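Local atomic coordinates of oxidoreductase, zinc-binding dehydrogenase family (Myxococcus xanthus, PDB entry 5K1S), a protein that acts as a medium-chain, zinc-binding reductase, probably NADP-dependent, in an alternative route to isovaleryl coenzyme A in Myxococcus xanthus. Residues R50-Y58 with W158-C166; A102-G110 with N120-F130. All blocks are in the same frame, centred on the assembly; numbering follows the deposited sequence.

Contact 1 (R50-Y58 with W158-C166); sequences RVHACGVCY and WNEAATVCC. With ZN (zinc ion), chain F.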
loop_
_atom_site.group_PDB
_atom_site.type_symbol
_atom_site.label_atom_id
_atom_site.label_comp_id
_atom_site.label_asym_id
_atom_site.label_seq_id
_atom_site.Cartn_x
_atom_site.Cartn_y
_atom_site.Cartn_z
ATOM N N ARG A 50 -17.656 -1.238 34.899
ATOM C CA ARG A 50 -17.287 -2.225 35.909
ATOM C C ARG A 50 -16.555 -3.337 35.172
ATOM O O ARG A 50 -17.176 -4.200 34.548
ATOM C CB ARG A 50 -18.521 -2.736 36.645
ATOM C CG ARG A 50 -18.236 -3.375 37.995
ATOM C CD ARG A 50 -17.819 -4.830 37.874
ATOM N NE ARG A 50 -18.301 -5.616 39.009
ATOM C CZ ARG A 50 -19.492 -6.206 39.066
ATOM N NH1 ARG A 50 -20.343 -6.112 38.050
ATOM N NH2 ARG A 50 -19.838 -6.896 40.146
ATOM N N VAL A 51 -15.226 -3.305 35.234
ATOM C CA VAL A 51 -14.408 -4.184 34.409
ATOM C C VAL A 51 -14.537 -5.612 34.920
ATOM O O VAL A 51 -14.219 -5.903 36.079
ATOM C CB VAL A 51 -12.944 -3.728 34.408
ATOM C CG1 VAL A 51 -12.124 -4.577 33.442
ATOM C CG2 VAL A 51 -12.843 -2.249 34.046
ATOM N N HIS A 52 -15.006 -6.508 34.052
ATOM C CA HIS A 52 -15.047 -7.931 34.358
ATOM C C HIS A 52 -13.833 -8.680 33.832
ATOM O O HIS A 52 -13.533 -9.770 34.333
ATOM C CB HIS A 52 -16.315 -8.566 33.773
ATOM C CG HIS A 52 -17.569 -8.185 34.496
ATOM N ND1 HIS A 52 -18.053 -8.897 35.572
ATOM C CD2 HIS A 52 -18.438 -7.167 34.297
ATOM C CE1 HIS A 52 -19.167 -8.335 36.004
ATOM N NE2 HIS A 52 -19.423 -7.283 35.246
ATOM N N ALA A 53 -13.135 -8.125 32.847
ATOM C CA ALA A 53 -11.965 -8.772 32.275
ATOM C C ALA A 53 -11.200 -7.752 31.447
ATOM O O ALA A 53 -11.790 -6.822 30.887
ATOM C CB ALA A 53 -12.360 -9.976 31.413
ATOM N N CYS A 54 -9.881 -7.929 31.382
ATOM C CA CYS A 54 -9.031 -7.094 30.542
ATOM C C CYS A 54 -7.964 -7.966 29.906
ATOM O O CYS A 54 -7.176 -8.603 30.614
ATOM C CB CYS A 54 -8.380 -5.963 31.339
ATOM S SG CYS A 54 -7.359 -4.878 30.311
ATOM N N GLY A 55 -7.934 -7.986 28.578
ATOM C CA GLY A 55 -6.948 -8.780 27.880
ATOM C C GLY A 55 -5.547 -8.224 28.055
ATOM O O GLY A 55 -5.333 -7.014 28.134
ATOM N N VAL A 56 -4.581 -9.134 28.120
ATOM C CA VAL A 56 -3.171 -8.773 28.210
ATOM C C VAL A 56 -2.606 -8.779 26.795
ATOM O O VAL A 56 -2.525 -9.828 26.151
ATOM C CB VAL A 56 -2.399 -9.736 29.120
ATOM C CG1 VAL A 56 -0.935 -9.309 29.230
ATOM C CG2 VAL A 56 -3.046 -9.801 30.496
ATOM N N CYS A 57 -2.222 -7.602 26.312
ATOM C CA CYS A 57 -1.635 -7.436 24.992
ATOM C C CYS A 57 -0.165 -7.062 25.138
ATOM O O CYS A 57 0.197 -6.285 26.025
ATOM C CB CYS A 57 -2.382 -6.356 24.203
ATOM S SG CYS A 57 -1.710 -6.019 22.572
ATOM N N TYR A 58 0.684 -7.626 24.271
ATOM C CA TYR A 58 2.112 -7.332 24.351
ATOM C C TYR A 58 2.373 -5.834 24.298
ATOM O O TYR A 58 3.379 -5.356 24.835
ATOM C CB TYR A 58 2.870 -8.035 23.225
ATOM C CG TYR A 58 4.365 -7.830 23.300
ATOM C CD1 TYR A 58 5.152 -8.618 24.128
ATOM C CD2 TYR A 58 4.989 -6.841 22.551
ATOM C CE1 TYR A 58 6.519 -8.432 24.204
ATOM C CE2 TYR A 58 6.357 -6.648 22.621
ATOM C CZ TYR A 58 7.116 -7.447 23.449
ATOM O OH TYR A 58 8.479 -7.260 23.523
ATOM N N TRP A 158 -17.371 -12.569 29.239
ATOM C CA TRP A 158 -16.447 -11.448 29.380
ATOM C C TRP A 158 -15.048 -11.814 28.897
ATOM O O TRP A 158 -14.412 -11.046 28.167
ATOM C CB TRP A 158 -16.404 -10.985 30.838
ATOM C CG TRP A 158 -17.704 -10.433 31.335
ATOM C CD1 TRP A 158 -18.511 -10.974 32.295
ATOM C CD2 TRP A 158 -18.351 -9.234 30.896
ATOM N NE1 TRP A 158 -19.617 -10.183 32.482
ATOM C CE2 TRP A 158 -19.545 -9.109 31.636
ATOM C CE3 TRP A 158 -18.036 -8.252 29.952
ATOM C CZ2 TRP A 158 -20.424 -8.044 31.460
ATOM C CZ3 TRP A 158 -18.911 -7.195 29.778
ATOM C CH2 TRP A 158 -20.091 -7.100 30.528
ATOM N N ASN A 159 -14.547 -12.983 29.300
ATOM C CA ASN A 159 -13.174 -13.352 28.969
ATOM C C ASN A 159 -12.955 -13.363 27.461
ATOM O O ASN A 159 -11.979 -12.792 26.959
ATOM C CB ASN A 159 -12.835 -14.714 29.575
ATOM C CG ASN A 159 -12.842 -14.693 31.090
ATOM O OD1 ASN A 159 -12.826 -13.629 31.709
ATOM N ND2 ASN A 159 -12.854 -15.876 31.696
ATOM N N GLU A 160 -13.852 -14.017 26.720
ATOM C CA GLU A 160 -13.736 -14.027 25.265
ATOM C C GLU A 160 -13.854 -12.621 24.696
ATOM O O GLU A 160 -13.183 -12.282 23.714
ATOM C CB GLU A 160 -14.804 -14.935 24.657
ATOM C CG GLU A 160 -14.415 -16.400 24.587
ATOM C CD GLU A 160 -15.440 -17.232 23.842
ATOM O OE1 GLU A 160 -16.651 -17.029 24.074
ATOM O OE2 GLU A 160 -15.037 -18.078 23.016
ATOM N N ALA A 161 -14.701 -11.785 25.302
ATOM C CA ALA A 161 -14.916 -10.437 24.787
ATOM C C ALA A 161 -13.719 -9.532 25.053
ATOM O O ALA A 161 -13.443 -8.625 24.259
ATOM C CB ALA A 161 -16.177 -9.835 25.405
ATOM N N ALA A 162 -12.999 -9.761 26.152
ATOM C CA ALA A 162 -11.871 -8.913 26.519
ATOM C C ALA A 162 -10.640 -9.140 25.654
ATOM O O ALA A 162 -9.605 -8.521 25.924
ATOM C CB ALA A 162 -11.504 -9.139 27.985
ATOM N N THR A 163 -10.707 -10.007 24.640
ATOM C CA THR A 163 -9.575 -10.250 23.753
ATOM C C THR A 163 -9.975 -10.124 22.287
ATOM O O THR A 163 -9.252 -10.607 21.410
ATOM C CB THR A 163 -8.967 -11.632 24.014
ATOM O OG1 THR A 163 -9.950 -12.647 23.773
ATOM C CG2 THR A 163 -8.476 -11.735 25.454
ATOM N N VAL A 164 -11.101 -9.473 22.001
ATOM C CA VAL A 164 -11.612 -9.410 20.637
ATOM C C VAL A 164 -10.970 -8.262 19.870
ATOM O O VAL A 164 -10.648 -8.396 18.685
ATOM C CB VAL A 164 -13.148 -9.280 20.665
ATOM C CG1 VAL A 164 -13.714 -9.145 19.260
ATOM C CG2 VAL A 164 -13.762 -10.477 21.366
ATOM N N CYS A 165 -10.773 -7.116 20.528
ATOM C CA CYS A 165 -10.343 -5.914 19.820
ATOM C C CYS A 165 -9.004 -6.128 19.125
ATOM O O CYS A 165 -8.856 -5.836 17.934
ATOM C CB CYS A 165 -10.264 -4.737 20.791
ATOM S SG CYS A 165 -10.107 -3.125 19.983
ATOM N N CYS A 166 -8.015 -6.640 19.854
ATOM C CA CYS A 166 -6.661 -6.771 19.328
ATOM C C CYS A 166 -6.453 -8.035 18.508
ATOM O O CYS A 166 -5.311 -8.332 18.142
ATOM C CB CYS A 166 -5.654 -6.731 20.476
ATOM S SG CYS A 166 -5.756 -5.225 21.444
HETATM ZN ZN ZN F . -3.570 -4.532 21.850
#

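Contact 2 (A102-G110 with N120-F130); sequences ATLQRMSCG and NSLCKTDNRFF. With ZN (zinc ion), chain E.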
loop_
_atom_site.group_PDB
_atom_site.type_symbol
_atom_site.label_atom_id
_atom_site.label_comp_id
_atom_site.label_asym_id
_atom_site.label_seq_id
_atom_site.Cartn_x
_atom_site.Cartn_y
_atom_site.Cartn_z
ATOM N N ALA A 102 -17.027 -2.925 25.499
ATOM C CA ALA A 102 -15.628 -3.317 25.389
ATOM C C ALA A 102 -14.850 -2.158 24.785
ATOM O O ALA A 102 -15.278 -1.579 23.783
ATOM C CB ALA A 102 -15.461 -4.573 24.528
ATOM N N THR A 103 -13.713 -1.827 25.388
ATOM C CA THR A 103 -12.951 -0.653 24.986
ATOM C C THR A 103 -12.154 -0.916 23.713
ATOM O O THR A 103 -11.692 -2.033 23.458
ATOM C CB THR A 103 -11.992 -0.226 26.098
ATOM O OG1 THR A 103 -11.115 -1.313 26.417
ATOM C CG2 THR A 103 -12.759 0.195 27.348
ATOM N N LEU A 104 -11.999 0.134 22.910
ATOM C CA LEU A 104 -11.078 0.119 21.787
ATOM C C LEU A 104 -9.648 0.274 22.301
ATOM O O LEU A 104 -9.392 0.325 23.508
ATOM C CB LEU A 104 -11.419 1.233 20.797
ATOM C CG LEU A 104 -12.680 1.080 19.946
ATOM C CD1 LEU A 104 -12.979 2.380 19.224
ATOM C CD2 LEU A 104 -12.523 -0.047 18.946
ATOM N N GLN A 105 -8.697 0.354 21.373
ATOM C CA GLN A 105 -7.316 0.623 21.751
ATOM C C GLN A 105 -7.095 2.114 21.980
ATOM O O GLN A 105 -6.543 2.517 23.010
ATOM C CB GLN A 105 -6.369 0.096 20.674
ATOM C CG GLN A 105 -6.446 -1.417 20.478
ATOM C CD GLN A 105 -6.674 -1.828 19.034
ATOM O OE1 GLN A 105 -6.927 -0.994 18.167
ATOM N NE2 GLN A 105 -6.588 -3.125 18.771
ATOM N N ARG A 106 -7.531 2.945 21.035
ATOM C CA ARG A 106 -7.316 4.383 21.088
ATOM C C ARG A 106 -8.614 5.111 20.769
ATOM O O ARG A 106 -9.570 4.531 20.249
ATOM C CB ARG A 106 -6.220 4.819 20.107
ATOM C CG ARG A 106 -6.535 4.484 18.656
ATOM C CD ARG A 106 -5.459 4.979 17.709
ATOM N NE ARG A 106 -5.421 6.436 17.612
ATOM C CZ ARG A 106 -6.281 7.164 16.908
ATOM N NH1 ARG A 106 -7.267 6.578 16.243
ATOM N NH2 ARG A 106 -6.164 8.484 16.873
ATOM N N MET A 107 -8.630 6.403 21.078
ATOM C CA MET A 107 -9.791 7.241 20.840
ATOM C C MET A 107 -9.734 7.849 19.441
ATOM O O MET A 107 -8.801 7.624 18.667
ATOM C CB MET A 107 -9.881 8.338 21.903
ATOM C CG MET A 107 -10.382 7.859 23.255
ATOM S SD MET A 107 -11.992 7.055 23.158
ATOM C CE MET A 107 -13.002 8.372 22.482
ATOM N N SER A 108 -10.759 8.636 19.119
ATOM C CA SER A 108 -10.873 9.290 17.822
ATOM C C SER A 108 -11.863 10.436 17.974
ATOM O O SER A 108 -12.955 10.238 18.514
ATOM C CB SER A 108 -11.336 8.300 16.748
ATOM O OG SER A 108 -11.488 8.937 15.494
ATOM N N CYS A 109 -11.482 11.627 17.506
ATOM C CA CYS A 109 -12.297 12.811 17.763
ATOM C C CYS A 109 -13.663 12.695 17.096
ATOM O O CYS A 109 -14.695 12.983 17.713
ATOM C CB CYS A 109 -11.567 14.068 17.291
ATOM S SG CYS A 109 -11.532 14.308 15.500
ATOM N N GLY A 110 -13.689 12.276 15.833
ATOM C CA GLY A 110 -14.930 12.101 15.108
ATOM C C GLY A 110 -15.342 13.278 14.251
ATOM O O GLY A 110 -16.380 13.196 13.582
ATOM N N ASN A 120 -10.723 6.598 11.141
ATOM C CA ASN A 120 -10.513 6.959 12.541
ATOM C C ASN A 120 -9.140 6.526 13.037
ATOM O O ASN A 120 -8.559 7.186 13.907
ATOM C CB ASN A 120 -11.608 6.340 13.409
ATOM C CG ASN A 120 -12.998 6.762 12.975
ATOM O OD1 ASN A 120 -13.225 7.081 11.809
ATOM N ND2 ASN A 120 -13.936 6.769 13.916
ATOM N N SER A 121 -8.603 5.428 12.501
ATOM C CA SER A 121 -7.270 4.985 12.891
ATOM C C SER A 121 -6.220 6.065 12.672
ATOM O O SER A 121 -5.184 6.050 13.344
ATOM C CB SER A 121 -6.884 3.729 12.108
ATOM O OG SER A 121 -7.771 2.659 12.386
ATOM N N LEU A 122 -6.469 7.004 11.759
ATOM C CA LEU A 122 -5.498 8.025 11.395
ATOM C C LEU A 122 -5.767 9.374 12.048
ATOM O O LEU A 122 -5.051 10.338 11.761
ATOM C CB LEU A 122 -5.471 8.195 9.873
ATOM C CG LEU A 122 -5.254 6.910 9.073
ATOM C CD1 LEU A 122 -5.342 7.190 7.581
ATOM C CD2 LEU A 122 -3.917 6.274 9.422
ATOM N N CYS A 123 -6.774 9.469 12.912
ATOM C CA CYS A 123 -7.095 10.742 13.547
ATOM C C CYS A 123 -5.903 11.253 14.346
ATOM O O CYS A 123 -5.293 10.511 15.121
ATOM C CB CYS A 123 -8.311 10.579 14.459
ATOM S SG CYS A 123 -8.721 12.060 15.413
ATOM N N LYS A 124 -5.575 12.533 14.161
ATOM C CA LYS A 124 -4.489 13.165 14.899
ATOM C C LYS A 124 -4.968 14.054 16.039
ATOM O O LYS A 124 -4.173 14.363 16.933
ATOM C CB LYS A 124 -3.621 14.003 13.953
ATOM C CG LYS A 124 -2.738 13.187 13.019
ATOM C CD LYS A 124 -1.857 14.091 12.167
ATOM C CE LYS A 124 -0.829 13.294 11.372
ATOM N NZ LYS A 124 -0.004 14.171 10.488
ATOM N N THR A 125 -6.237 14.466 16.037
ATOM C CA THR A 125 -6.719 15.404 17.045
ATOM C C THR A 125 -7.016 14.723 18.374
ATOM O O THR A 125 -6.944 15.371 19.425
ATOM C CB THR A 125 -7.970 16.127 16.539
ATOM O OG1 THR A 125 -9.024 15.181 16.328
ATOM C CG2 THR A 125 -7.676 16.854 15.231
ATOM N N ASP A 126 -7.350 13.433 18.356
ATOM C CA ASP A 126 -7.568 12.662 19.583
ATOM C C ASP A 126 -6.936 11.290 19.379
ATOM O O ASP A 126 -7.539 10.411 18.758
ATOM C CB ASP A 126 -9.050 12.543 19.918
ATOM C CG ASP A 126 -9.293 11.882 21.266
ATOM O OD1 ASP A 126 -8.339 11.311 21.836
ATOM O OD2 ASP A 126 -10.440 11.929 21.758
ATOM N N ASN A 127 -5.724 11.113 19.908
ATOM C CA ASN A 127 -5.001 9.849 19.804
ATOM C C ASN A 127 -4.787 9.201 21.167
ATOM O O ASN A 127 -3.849 8.416 21.336
ATOM C CB ASN A 127 -3.659 10.062 19.101
ATOM C CG ASN A 127 -2.810 11.123 19.773
ATOM O OD1 ASN A 127 -3.129 11.590 20.869
ATOM N ND2 ASN A 127 -1.720 11.507 19.122
ATOM N N ARG A 128 -5.643 9.506 22.139
ATOM C CA ARG A 128 -5.502 8.935 23.472
ATOM C C ARG A 128 -5.747 7.432 23.443
ATOM O O ARG A 128 -6.718 6.957 22.847
ATOM C CB ARG A 128 -6.472 9.613 24.436
ATOM C CG ARG A 128 -6.058 11.022 24.835
ATOM C CD ARG A 128 -7.249 11.966 24.843
ATOM N NE ARG A 128 -8.383 11.405 25.568
ATOM C CZ ARG A 128 -9.620 11.887 25.512
ATOM N NH1 ARG A 128 -9.894 12.944 24.759
ATOM N NH2 ARG A 128 -10.589 11.307 26.207
ATOM N N PHE A 129 -4.861 6.692 24.095
ATOM C CA PHE A 129 -4.969 5.248 24.225
ATOM C C PHE A 129 -5.467 4.881 25.616
ATOM O O PHE A 129 -5.189 5.572 26.599
ATOM C CB PHE A 129 -3.615 4.576 23.978
ATOM C CG PHE A 129 -3.334 4.270 22.533
ATOM C CD1 PHE A 129 -2.942 5.269 21.660
ATOM C CD2 PHE A 129 -3.439 2.974 22.055
ATOM C CE1 PHE A 129 -2.673 4.982 20.330
ATOM C CE2 PHE A 129 -3.172 2.682 20.729
ATOM C CZ PHE A 129 -2.786 3.685 19.866
ATOM N N PHE A 130 -6.211 3.782 25.693
ATOM C CA PHE A 130 -6.553 3.212 26.987
ATOM C C PHE A 130 -5.321 2.555 27.596
ATOM O O PHE A 130 -4.580 1.838 26.920
ATOM C CB PHE A 130 -7.685 2.197 26.846
ATOM C CG PHE A 130 -9.024 2.820 26.584
ATOM C CD1 PHE A 130 -9.441 3.081 25.290
ATOM C CD2 PHE A 130 -9.868 3.144 27.633
ATOM C CE1 PHE A 130 -10.673 3.656 25.050
ATOM C CE2 PHE A 130 -11.099 3.724 27.397
ATOM C CZ PHE A 130 -11.502 3.979 26.105
HETATM ZN ZN ZN E . -10.565 12.823 13.997
#

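Contact 1 (R50-Y58 with W158-C166)
Cys57 SG and Cys166 SG grip one zinc ion from the two segments of this contact, at 2.5 Å from Cys57 SG and 2.3 Å from Cys166 SG, and His79 NE2 is the third protein ligand. With SG anti to the backbone N (chi1 178°), the sulfur of Cys57 reaches the metal that Cys166 also holds; Cys57 is also the N-cap of helix 58-64, its sulfur capping a backbone N there. Cysteine suits both places because one small side chain ends in a soft sulfur donor.

At the far end His52 lies flat against Trp158 in an offset stack, the imidazole and the five-membered indole ring nearly parallel (6°) with centroids 4.0 Å apart. His52 CB sits over that same indole face, 3.5 Å from the five-membered ring's centroid, while Arg50 CD lies above the rim of the opposite face of the imidazole. Trp158 in addition makes a cation-pi contact with Arg100.

Small residues fill the middle. Ala53 CB meets Ala162 CB at 3.6 Å, and Gly55, lacking a side chain, brings its CA to 3.3 Å from Ala162 O in a CA-H...O contact. Strand 46-56 thus meets helix 158-161 through the stack and the following turn through Ala162. Two sulfurs, one from each segment, join His79 in holding zinc where Cys57, just past the strand, faces the start of helix 165-178, consistent with the family's catalytic zinc.

Contact 2 (A102-G110 with N120-F130)
Arg106 lays its aliphatic part over Phe129, with CB 3.5 Å from the ring centroid and almost on the ring normal, while its guanidinium plane is turned 67° from the ring. The backbone sets CB over the ring, and chi1 of 60° carries CG and CD along it, CD nearest Phe129 CZ; the bend at chi3 then swings the charged end away to the backbone of 120-127. There Arg106 NH1 donates to Asn120 O at 2.7 Å, on the opposite face of that carbonyl from Cys123 N. A long, charged side chain suits this place: its carbons pack on the ring and its charge lies among carbonyl oxygens, with this one clear hydrogen bond.

Thr103 CB stands squarely over the face of Phe130, 4.0 Å from the ring centroid. Threonine also offers a hydroxyl, hydrogen-bonded to backbone Ala81 N and His79 O. Met107 SD approaches the same ring obliquely, 4.1 Å from Phe130 CE1, a Met-aromatic contact. The backbones bond through Phe130 N to Gln105 O (3.0 Å) and Met107 N to Arg128 O (2.7 Å), flanking the backbone beta bridge of Arg106 with Phe129.

Beyond them, Cys109 SG and Cys123 SG bind zinc together with Cys112 and Cys115. Cysteine sulfur suits both metal and N-H donors: Cys123 SG also accepts from Cys109 N and Asp126 N, bonds that would probably draw off some negative charge. Such a four-cysteine site is consistent with the structural zinc of medium-chain dehydrogenases.

Overall arrangement
Contact 2 is nested along the chain inside the loop that contact 1 closes, so 102-110 and 120-130 both follow 50-58 and precede 158-166. The centres of the two contacts lie about 18 Å apart, and both reach the same mixed sheet, in which strand 80-88 pairs with strand 46-56 on the one hand and strand 100-103 on the other. They touch where Gln105 NE2 packs on Cys166 SG at 3.5 Å and Leu104 meets Cys165, at the start of helix 165-178. Two zinc sites, probably one catalytic and one structural as in relatives, thus sit on parts of the fold joined by a common sheet, and Ser121, Leu122 and Lys124 of contact 2 also pack on the second subunit.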